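Local coordinates for cell division protein FtsI/penicillin binding protein 2 (Legionella pneumophila subsp. pneumophila ATCC 43290, PDB 4ZTK) that probably cross-links peptidoglycan as a D,D-transpeptidase of the penicillin-binding protein family during cell division, at residues Glu282-Phe285 with Lys290-Val293; Gly54-Phe59 with Thr188-Ile193. All blocks are in the same frame, centred on the assembly; numbering follows the deposited sequence.

In the fold
Both contacts belong to the penicillin-binding transpeptidase fold, an antiparallel five-stranded sheet packed between helices. Contact 2 is buried, about 11 Å from the centre of the chain: strand 56-63, outermost in the sheet, meets the first turn of helix 189-200. Contact 1 is a surface hairpin, about 19 Å from that centre, and Val293 lies about 4 Å from a bound NHE, probably from the crystallisation liquor. The contact centres lie 26 Å apart, their nearest atoms about 12 Å. Strand 274-281 relates them: its residues pack under Ile189 and Ile193, while its end leads into contact 1. The probable SxxK motif of the family, Ser80 to Lys83, belongs to neither contact.

Contact 1 (Glu282-Phe285 with Lys290-Val293); sequences EGYF and KTLV
Phe285 and Leu292 exchange two backbone hydrogen bonds. Phe285 N gives its hydrogen to Leu292 O at 3.1 Å, and Leu292 N returns a straighter bond to Phe285 O at 2.8 Å, with an angle of 166° at the hydrogen. The Leu292 carbonyl oxygen takes a second, weaker partner, the CA-H of Tyr284, with Tyr284 CA 3.2 Å from Leu292 O. On the Leu292 side chain, CB rests 3.5 Å from Phe285 O. Together the two bonds make an antiparallel hydrogen-bonded pair, the base of the β-hairpin formed by strands 285-287 and 290-292, an excursion between strand 274-281, the middle strand of the main sheet, and helix 295-310. Leu292 and Phe285 are on one face of this ribbon, and both reach that helix, Phe285 touching Leu298 and Leu292 touching Glu297, a place that suits large apolar side chains. The branched residues pack along Tyr284, their small methyls fitting against its CB: Thr291 CG2 is 4.0 Å from Tyr284 CB and stands obliquely to the ring, while Val293 CG1 lies 4.2 Å from Tyr284 CB. CG of Tyr284 sits between its backbone N and carbonyl carbon (chi1 71°), and the ring leads away from 290-293 to meet that of His40. Farther along, where the strands have parted, a water lies between Gly283 O and Val293 O, within hydrogen-bonding distance of both.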
# COMPACT_ATOMS: atom_id res chain seq x y z
N GLU A 282 6.15 -5.86 -13.55
CA GLU A 282 7.23 -6.54 -14.26
C GLU A 282 8.44 -5.65 -14.46
O GLU A 282 9.07 -5.68 -15.52
CB GLU A 282 6.75 -7.09 -15.60
CG GLU A 282 5.72 -8.20 -15.48
CD GLU A 282 5.26 -8.71 -16.83
OE1 GLU A 282 6.11 -8.84 -17.74
OE2 GLU A 282 4.05 -8.99 -16.98
N GLY A 283 8.76 -4.84 -13.46
CA GLY A 283 9.95 -4.02 -13.51
C GLY A 283 11.14 -4.75 -12.92
O GLY A 283 10.98 -5.73 -12.18
N TYR A 284 12.34 -4.28 -13.25
CA TYR A 284 13.56 -4.79 -12.64
C TYR A 284 14.68 -3.78 -12.81
O TYR A 284 14.65 -2.97 -13.74
CB TYR A 284 13.97 -6.13 -13.26
CG TYR A 284 14.49 -6.02 -14.67
CD1 TYR A 284 13.61 -5.97 -15.75
CD2 TYR A 284 15.85 -5.96 -14.94
CE1 TYR A 284 14.07 -5.87 -17.05
CE2 TYR A 284 16.32 -5.86 -16.23
CZ TYR A 284 15.43 -5.82 -17.28
OH TYR A 284 15.90 -5.72 -18.58
N PHE A 285 15.67 -3.85 -11.93
CA PHE A 285 16.83 -2.98 -12.02
C PHE A 285 18.07 -3.76 -11.61
O PHE A 285 18.04 -4.51 -10.63
CB PHE A 285 16.65 -1.75 -11.12
CG PHE A 285 17.64 -0.66 -11.38
CD1 PHE A 285 17.49 0.20 -12.45
CD2 PHE A 285 18.74 -0.49 -10.54
CE1 PHE A 285 18.40 1.21 -12.69
CE2 PHE A 285 19.66 0.52 -10.77
CZ PHE A 285 19.49 1.37 -11.85
N LYS A 290 23.06 -8.35 -8.84
CA LYS A 290 21.72 -8.46 -8.28
C LYS A 290 20.66 -7.92 -9.23
O LYS A 290 20.76 -6.79 -9.72
CB LYS A 290 21.64 -7.69 -6.96
CG LYS A 290 22.90 -7.74 -6.12
CD LYS A 290 22.76 -6.86 -4.87
CE LYS A 290 22.39 -5.43 -5.24
NZ LYS A 290 22.20 -4.57 -4.04
N THR A 291 19.63 -8.72 -9.49
CA THR A 291 18.45 -8.25 -10.22
C THR A 291 17.35 -7.94 -9.21
O THR A 291 16.76 -8.84 -8.63
CB THR A 291 17.95 -9.29 -11.23
OG1 THR A 291 18.95 -9.51 -12.23
CG2 THR A 291 16.68 -8.80 -11.91
N LEU A 292 17.09 -6.65 -9.01
CA LEU A 292 16.13 -6.20 -8.00
C LEU A 292 14.71 -6.08 -8.57
O LEU A 292 14.51 -5.47 -9.62
CB LEU A 292 16.59 -4.86 -7.42
CG LEU A 292 18.08 -4.79 -7.07
CD1 LEU A 292 18.41 -3.43 -6.49
CD2 LEU A 292 18.47 -5.90 -6.11
N VAL A 293 13.74 -6.64 -7.86
CA VAL A 293 12.36 -6.71 -8.36
C VAL A 293 11.29 -6.37 -7.33
O VAL A 293 10.11 -6.34 -7.65
CB VAL A 293 12.04 -8.12 -8.88
CG1 VAL A 293 13.00 -8.54 -9.99
CG2 VAL A 293 12.07 -9.12 -7.73
O HOH W 1 9.40 -6.54 -10.35

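Contact 2 (Gly54-Phe59 with Thr188-Ile193); sequences GNIIAF and TIESLI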
# COMPACT_ATOMS: atom_id res chain seq x y z
N GLY A 54 -9.72 11.54 1.41
CA GLY A 54 -9.49 10.31 0.66
C GLY A 54 -9.62 10.50 -0.84
O GLY A 54 -9.41 9.55 -1.60
N ASN A 55 -9.95 11.71 -1.27
CA ASN A 55 -10.06 12.01 -2.70
C ASN A 55 -8.73 11.82 -3.42
O ASN A 55 -7.69 12.22 -2.90
CB ASN A 55 -10.54 13.45 -2.91
CG ASN A 55 -11.94 13.68 -2.40
OD1 ASN A 55 -12.78 12.78 -2.44
ND2 ASN A 55 -12.20 14.89 -1.93
N ILE A 56 -8.78 11.23 -4.60
CA ILE A 56 -7.61 11.15 -5.47
C ILE A 56 -7.32 12.54 -6.01
O ILE A 56 -8.21 13.17 -6.58
CB ILE A 56 -7.86 10.22 -6.66
CG1 ILE A 56 -8.32 8.84 -6.18
CG2 ILE A 56 -6.62 10.11 -7.53
CD1 ILE A 56 -7.32 8.15 -5.32
N ILE A 57 -6.09 13.01 -5.82
CA ILE A 57 -5.72 14.33 -6.32
C ILE A 57 -4.69 14.26 -7.44
O ILE A 57 -4.35 15.27 -8.05
CB ILE A 57 -5.21 15.25 -5.20
CG1 ILE A 57 -3.93 14.69 -4.58
CG2 ILE A 57 -6.29 15.46 -4.14
CD1 ILE A 57 -3.38 15.54 -3.47
N ALA A 58 -4.19 13.05 -7.69
CA ALA A 58 -3.34 12.81 -8.85
C ALA A 58 -3.30 11.32 -9.17
O ALA A 58 -3.34 10.48 -8.27
CB ALA A 58 -1.93 13.35 -8.62
N PHE A 59 -3.22 11.01 -10.46
CA PHE A 59 -3.23 9.64 -10.93
C PHE A 59 -2.56 9.62 -12.30
O PHE A 59 -3.01 10.28 -13.22
CB PHE A 59 -4.67 9.15 -11.05
CG PHE A 59 -4.80 7.68 -11.34
CD1 PHE A 59 -4.56 7.18 -12.62
CD2 PHE A 59 -5.19 6.80 -10.35
CE1 PHE A 59 -4.69 5.83 -12.88
CE2 PHE A 59 -5.31 5.44 -10.61
CZ PHE A 59 -5.06 4.96 -11.88
N THR A 188 -8.28 -2.20 -5.96
CA THR A 188 -7.88 -1.36 -7.07
C THR A 188 -6.93 -0.32 -6.51
O THR A 188 -6.76 -0.23 -5.29
CB THR A 188 -9.08 -0.65 -7.72
OG1 THR A 188 -9.72 0.18 -6.75
CG2 THR A 188 -10.08 -1.65 -8.28
N ILE A 189 -6.30 0.46 -7.38
CA ILE A 189 -5.43 1.54 -6.93
C ILE A 189 -6.23 2.48 -6.04
O ILE A 189 -5.79 2.85 -4.95
CB ILE A 189 -4.85 2.33 -8.12
CG1 ILE A 189 -3.92 1.44 -8.95
CG2 ILE A 189 -4.10 3.55 -7.63
CD1 ILE A 189 -2.75 0.90 -8.15
N GLU A 190 -7.44 2.82 -6.49
CA GLU A 190 -8.33 3.72 -5.75
C GLU A 190 -8.73 3.19 -4.37
O GLU A 190 -8.70 3.92 -3.39
CB GLU A 190 -9.58 4.02 -6.57
CG GLU A 190 -10.52 5.04 -5.92
CD GLU A 190 -11.67 5.45 -6.82
OE1 GLU A 190 -12.10 6.62 -6.75
OE2 GLU A 190 -12.16 4.60 -7.59
N SER A 191 -9.11 1.92 -4.29
CA SER A 191 -9.59 1.39 -3.01
C SER A 191 -8.43 1.23 -2.04
O SER A 191 -8.56 1.50 -0.85
CB SER A 191 -10.34 0.06 -3.20
OG SER A 191 -9.44 -1.02 -3.42
N LEU A 192 -7.27 0.81 -2.56
CA LEU A 192 -6.11 0.58 -1.71
C LEU A 192 -5.57 1.88 -1.10
O LEU A 192 -5.28 1.94 0.10
CB LEU A 192 -5.01 -0.16 -2.46
CG LEU A 192 -3.79 -0.57 -1.62
CD1 LEU A 192 -4.20 -1.42 -0.41
CD2 LEU A 192 -2.75 -1.31 -2.47
N ILE A 193 -5.46 2.93 -1.91
CA ILE A 193 -4.94 4.19 -1.41
C ILE A 193 -5.94 4.84 -0.44
O ILE A 193 -5.55 5.54 0.50
CB ILE A 193 -4.52 5.16 -2.55
CG1 ILE A 193 -3.64 6.29 -2.00
CG2 ILE A 193 -5.74 5.72 -3.28
CD1 ILE A 193 -3.08 7.23 -3.07
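The ring of Phe59 is the flat group here, and it meets Ile189 by one ring carbon: Phe59 CE2 lies 3.7 Å from Ile189 CG2 and 4.0 Å from Ile189 CB. The methyl stands obliquely to the ring plane. CG of Phe59 stands opposite its backbone N (chi1 -172°), which carries the ring out from the strand to span the gap to the helix, a distance that a large aromatic is well suited to bridge. Ile56 makes the second crossing. Its terminal CD1 meets Ile193 CG2 at 3.5 Å, the two side chains passing at a slant, and its CG1 lies 4.4 Å from Glu190 CG, so the aliphatic stem of the glutamate is used for packing while its carboxylate oxygen OE1 accepts from Asp16 N. Between them these contacts set the first turn of helix 189-200 against the edge strand 56-63 of the transpeptidase sheet. The segment axes approach to 10.9 Å with 131° between their directions, a spacing filled by β-branched and aromatic side chains. Ile57 and Ala58 both face Ile48 of the neighbouring strand in a classic β bulge, between the two residues that reach the helix; Ala58, small, fits against Met24, Gln25 and Val28 of helix 22-38. Deeper in the sheet, Ile189 also touches Val45, Ala47, Leu277 and Val279, and Ile193 touches Ala49 and Val275. The helix start is fixed by a capping box: Ser191 N donates to Thr188 OG1 at 3.1 Å, and Thr188 N donates to Ser191 OG at 3.0 Å, both hydroxyls thereby satisfying amides at the N-terminus.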